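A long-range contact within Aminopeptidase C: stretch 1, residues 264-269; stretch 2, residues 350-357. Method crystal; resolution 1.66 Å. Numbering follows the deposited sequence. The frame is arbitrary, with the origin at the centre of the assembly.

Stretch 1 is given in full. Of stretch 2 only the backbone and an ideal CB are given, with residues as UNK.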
ATOM      1  N   ILE A 264       9.149  37.965 -24.330  1.00 18.17           N
ATOM      2  CA  ILE A 264      10.038  37.586 -23.197  1.00 19.68           C
ATOM      3  C   ILE A 264      10.291  38.781 -22.332  1.00 19.99           C
ATOM      4  O   ILE A 264      10.034  39.919 -22.754  1.00 17.40           O
ATOM      5  CB  ILE A 264      11.350  36.926 -23.651  1.00 20.34           C
ATOM      6  CG1 ILE A 264      12.246  37.846 -24.498  1.00 20.65           C
ATOM      7  CG2 ILE A 264      11.035  35.641 -24.346  1.00 22.47           C
ATOM      8  CD1 ILE A 264      13.618  37.317 -24.878  1.00 21.46           C
ATOM      9  N   ASN A 265      10.784  38.526 -21.101  1.00 18.52           N
ATOM     10  CA  ASN A 265      11.274  39.568 -20.221  1.00 20.19           C
ATOM     11  C   ASN A 265      12.603  39.064 -19.706  1.00 19.61           C
ATOM     12  O   ASN A 265      12.646  38.273 -18.741  1.00 22.33           O
ATOM     13  CB  ASN A 265      10.335  39.826 -19.066  1.00 22.54           C
ATOM     14  CG  ASN A 265      10.885  40.812 -18.111  1.00 21.17           C
ATOM     15  OD1 ASN A 265      11.093  40.533 -16.933  1.00 21.68           O
ATOM     16  ND2 ASN A 265      11.124  42.045 -18.620  1.00 20.21           N
ATOM     17  N   ALA A 266      13.673  39.461 -20.380  1.00 18.55           N
ATOM     18  CA  ALA A 266      14.994  39.069 -20.046  1.00 20.63           C
ATOM     19  C   ALA A 266      15.815  40.393 -19.867  1.00 20.39           C
ATOM     20  O   ALA A 266      16.265  41.002 -20.860  1.00 23.79           O
ATOM     21  CB  ALA A 266      15.510  38.201 -21.111  1.00 18.71           C
ATOM     22  N   PRO A 267      15.896  40.897 -18.635  1.00 22.36           N
ATOM     23  CA  PRO A 267      16.342  42.257 -18.405  1.00 22.21           C
ATOM     24  C   PRO A 267      17.879  42.383 -18.341  1.00 20.54           C
ATOM     25  O   PRO A 267      18.436  42.980 -17.428  1.00 22.42           O
ATOM     26  CB  PRO A 267      15.704  42.608 -17.087  1.00 24.13           C
ATOM     27  CG  PRO A 267      15.657  41.276 -16.343  1.00 22.56           C
ATOM     28  CD  PRO A 267      15.247  40.312 -17.425  1.00 22.53           C
ATOM     29  N   THR A 268      18.533  41.833 -19.309  1.00 22.00           N
ATOM     30  CA  THR A 268      19.985  41.775 -19.314  1.00 22.22           C
ATOM     31  C   THR A 268      20.521  42.770 -20.319  1.00 23.39           C
ATOM     32  O   THR A 268      19.796  43.261 -21.205  1.00 24.58           O
ATOM     33  CB  THR A 268      20.487  40.353 -19.561  1.00 22.34           C
ATOM     34  OG1 THR A 268      19.918  39.813 -20.745  1.00 25.55           O
ATOM     35  CG2 THR A 268      20.172  39.447 -18.324  1.00 22.32           C
ATOM     36  N   ALA A 269      21.785  43.122 -20.145  1.00 28.90           N
ATOM     37  CA  ALA A 269      22.357  44.227 -20.955  1.00 27.42           C
ATOM     38  C   ALA A 269      22.445  43.907 -22.460  1.00 26.43           C
ATOM     39  O   ALA A 269      22.373  44.816 -23.288  1.00 29.63           O
ATOM     40  CB  ALA A 269      23.719  44.593 -20.405  1.00 30.62           C
ATOM     41  N   UNK A 350      19.165  39.576  -8.478  1.00 19.11           N
ATOM     42  CA  UNK A 350      18.222  40.138  -9.375  1.00 19.98           C
ATOM     43  C   UNK A 350      17.934  39.142 -10.522  1.00 18.69           C
ATOM     44  O   UNK A 350      18.670  38.202 -10.768  1.00 18.51           O
ATOM     45  CB  UNK A 350      18.739  41.476  -9.906  1.00 19.98           C
ATOM     46  N   UNK A 351      16.878  39.428 -11.288  1.00 19.33           N
ATOM     47  CA  UNK A 351      16.469  38.588 -12.410  1.00 19.02           C
ATOM     48  C   UNK A 351      17.590  38.563 -13.438  1.00 18.59           C
ATOM     49  O   UNK A 351      17.951  37.513 -13.946  1.00 19.08           O
ATOM     50  CB  UNK A 351      15.167  39.093 -13.035  1.00 19.02           C
ATOM     51  N   UNK A 352      18.204  39.718 -13.710  1.00 20.14           N
ATOM     52  CA  UNK A 352      19.332  39.745 -14.640  1.00 17.24           C
ATOM     53  C   UNK A 352      20.504  38.916 -14.164  1.00 19.49           C
ATOM     54  O   UNK A 352      21.203  38.247 -14.927  1.00 17.39           O
ATOM     55  CB  UNK A 352      19.790  41.187 -14.867  1.00 17.24           C
ATOM     56  N   UNK A 353      20.848  39.085 -12.880  1.00 17.55           N
ATOM     57  CA  UNK A 353      21.974  38.276 -12.328  1.00 20.31           C
ATOM     58  C   UNK A 353      21.637  36.778 -12.398  1.00 18.34           C
ATOM     59  O   UNK A 353      22.521  35.980 -12.719  1.00 19.77           O
ATOM     60  CB  UNK A 353      22.271  38.676 -10.881  1.00 20.31           C
ATOM     61  N   UNK A 354      20.391  36.363 -12.061  1.00 19.62           N
ATOM     62  CA  UNK A 354      20.097  34.931 -12.147  1.00 17.60           C
ATOM     63  C   UNK A 354      20.232  34.352 -13.553  1.00 17.21           C
ATOM     64  O   UNK A 354      20.751  33.292 -13.737  1.00 17.74           O
ATOM     65  CB  UNK A 354      18.679  34.672 -11.635  1.00 17.60           C
ATOM     66  N   UNK A 355      19.875  35.138 -14.581  1.00 19.99           N
ATOM     67  CA  UNK A 355      20.098  34.696 -15.966  1.00 18.30           C
ATOM     68  C   UNK A 355      21.540  34.616 -16.289  1.00 19.01           C
ATOM     69  O   UNK A 355      21.971  33.634 -16.869  1.00 18.78           O
ATOM     70  CB  UNK A 355      19.410  35.632 -16.962  1.00 18.30           C
ATOM     71  N   UNK A 356      22.253  35.742 -16.074  1.00 20.82           N
ATOM     72  CA  UNK A 356      23.631  35.873 -16.451  1.00 18.97           C
ATOM     73  C   UNK A 356      24.479  34.833 -15.741  1.00 20.02           C
ATOM     74  O   UNK A 356      25.520  34.411 -16.263  1.00 20.62           O
ATOM     75  CB  UNK A 356      24.136  37.284 -16.145  1.00 18.97           C
ATOM     76  N   UNK A 357      24.124  34.494 -14.487  1.00 18.50           N
ATOM     77  CA  UNK A 357      24.989  33.618 -13.697  1.00 18.31           C
ATOM     78  C   UNK A 357      24.458  32.202 -13.657  1.00 21.18           C
ATOM     79  O   UNK A 357      25.005  31.395 -12.927  1.00 22.49           O
ATOM     80  CB  UNK A 357      25.137  34.155 -12.272  1.00 18.31           C
TER

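Position 350 has phi/psi of -78/167, extended rather than helical, while 351 to 356 all lie near -62/-42; it therefore sits just ahead of a helix. Its ideal CB finds nothing of stretch 1 within 5.5 Å, so the helix start is the main constraint, and Ser, Thr, Asp or Asn would suit as an N-cap. The residue is T350. With chi1 at 68° (p), its OG1 accepts a capping bond from the backbone N of position 353, 3.0 Å away.

At position 351, CA-to-CB points toward stretch 1, and the ideal CB lies 4.0 Å from P267 CG. To one side of the proline ring, N265 OD1 offers an acceptor, but it is 5.8 Å from that CB, so a short side chain would meet the ring and leave the amide oxygen unreached. A long side chain with an apolar stem and a donor at its tip fits best: Lys or Arg, perhaps Gln. The deposited K351 is fully extended, all four chi angles t. Its CG packs 4.0 Å from P267 CG, and its NZ donates to N265 OD1 at 2.8 Å, the one direct hydrogen bond between the stretches.

Position 352 makes the closest CA-to-CA approach, its CA 5.1 Å from T268 CA. The bond to CB points sideways, yet the ideal CB is already 3.4 Å from P267 O and 3.9 Å from T268 CG2. The side facing P267 O is tight, so a small residue fits most simply, Ala first, with Gly or Ser possible, though a longer one could turn away. It is A352; its CB packs 3.4 Å from P267 O, and the backbone O of A352 lies 3.7 Å from T268 CG2.

At 353 CB points away from stretch 1, and at 354 stretch 1 is out of reach; many helix-compatible residues would serve at both. E353 returns a hydrogen bond, its OE1 accepting from T350 N at 3.0 Å. R354 makes no contact with stretch 1 and bonds elsewhere in the structure through NH1.

Position 355, one turn after 351, again points toward stretch 1. Its ideal CB is 4.1 Å from T268 CG2, and the neighbouring surface includes A266 CB and the P267 ring, so a medium-sized aliphatic such as Leu, Ile or Met is expected. L355, with chi1 m and chi2 t, brings CD1 to 4.1 Å from A266 CB and 4.0 Å from P267 CD, one methyl touching both residues.

At 356 CB points sideways, its ideal position 5.0 Å from T268 CG2. The donor A269 N lies 7.5 Å from the ideal CB, so Asp, Asn, Glu or Gln would most plausibly reach it through a water. In D356 the end of the side chain comes nearer: OD1 lies 3.4 Å from T268 CG2, a packing contact, while OD2 accepts from a water at 2.9 Å whose oxygen accepts from A269 N at 2.8 Å.

Position 357, at -102/13, leaves helical geometry, and stretch 1 is out of reach, so many residues, polar or aromatic, would serve. It is Y357, whose backbone N bonds E353 O at 2.8 Å.

Stretch 2, residues 350-357: TKAERLDY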
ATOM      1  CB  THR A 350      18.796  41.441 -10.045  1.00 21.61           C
ATOM      2  OG1 THR A 350      19.878  41.105 -10.923  1.00 21.41           O
ATOM      3  CG2 THR A 350      19.235  42.545  -8.987  1.00 23.17           C
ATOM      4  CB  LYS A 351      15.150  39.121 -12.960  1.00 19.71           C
ATOM      5  CG  LYS A 351      14.506  38.230 -14.019  1.00 18.93           C
ATOM      6  CD  LYS A 351      13.139  38.712 -14.341  1.00 16.94           C
ATOM      7  CE  LYS A 351      12.386  37.768 -15.246  1.00 17.56           C
ATOM      8  NZ  LYS A 351      10.955  38.237 -15.344  1.00 18.38           N
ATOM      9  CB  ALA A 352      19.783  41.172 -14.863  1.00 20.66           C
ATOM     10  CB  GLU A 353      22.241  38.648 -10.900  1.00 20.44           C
ATOM     11  CG  GLU A 353      22.862  40.021 -10.763  1.00 21.40           C
ATOM     12  CD  GLU A 353      22.878  40.536  -9.351  1.00 21.83           C
ATOM     13  OE1 GLU A 353      22.142  40.054  -8.453  1.00 18.54           O
ATOM     14  OE2 GLU A 353      23.623  41.503  -9.109  1.00 24.14           O
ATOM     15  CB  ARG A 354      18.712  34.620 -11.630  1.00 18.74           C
ATOM     16  CG  ARG A 354      18.485  34.908 -10.178  1.00 18.59           C
ATOM     17  CD  ARG A 354      17.205  34.212  -9.712  1.00 21.97           C
ATOM     18  NE  ARG A 354      16.657  34.761  -8.491  1.00 20.62           N
ATOM     19  CZ  ARG A 354      15.892  35.839  -8.409  1.00 25.02           C
ATOM     20  NH1 ARG A 354      15.369  36.462  -9.505  1.00 22.99           N
ATOM     21  NH2 ARG A 354      15.490  36.175  -7.210  1.00 24.46           N
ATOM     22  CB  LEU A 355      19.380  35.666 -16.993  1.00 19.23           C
ATOM     23  CG  LEU A 355      17.811  35.598 -16.892  1.00 20.16           C
ATOM     24  CD1 LEU A 355      17.049  36.694 -17.595  1.00 19.62           C
ATOM     25  CD2 LEU A 355      17.331  34.269 -17.463  1.00 21.20           C
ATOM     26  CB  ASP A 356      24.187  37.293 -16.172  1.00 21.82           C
ATOM     27  CG  ASP A 356      23.736  38.339 -17.182  1.00 23.37           C
ATOM     28  OD1 ASP A 356      23.261  37.996 -18.271  1.00 21.47           O
ATOM     29  OD2 ASP A 356      23.807  39.484 -16.818  1.00 23.40           O
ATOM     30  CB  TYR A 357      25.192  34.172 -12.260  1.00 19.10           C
ATOM     31  CG  TYR A 357      26.257  35.254 -12.249  1.00 19.38           C
ATOM     32  CD1 TYR A 357      27.580  34.977 -11.775  1.00 20.23           C
ATOM     33  CD2 TYR A 357      25.985  36.498 -12.764  1.00 22.00           C
ATOM     34  CE1 TYR A 357      28.527  35.943 -11.823  1.00 23.01           C
ATOM     35  CE2 TYR A 357      26.968  37.457 -12.843  1.00 21.90           C
ATOM     36  CZ  TYR A 357      28.231  37.181 -12.334  1.00 22.16           C
ATOM     37  OH  TYR A 357      29.252  38.124 -12.350  1.00 25.16           O
TER
HETATM   38  O   HOH W   1      23.005  42.033 -17.883  1.00 28.72           O
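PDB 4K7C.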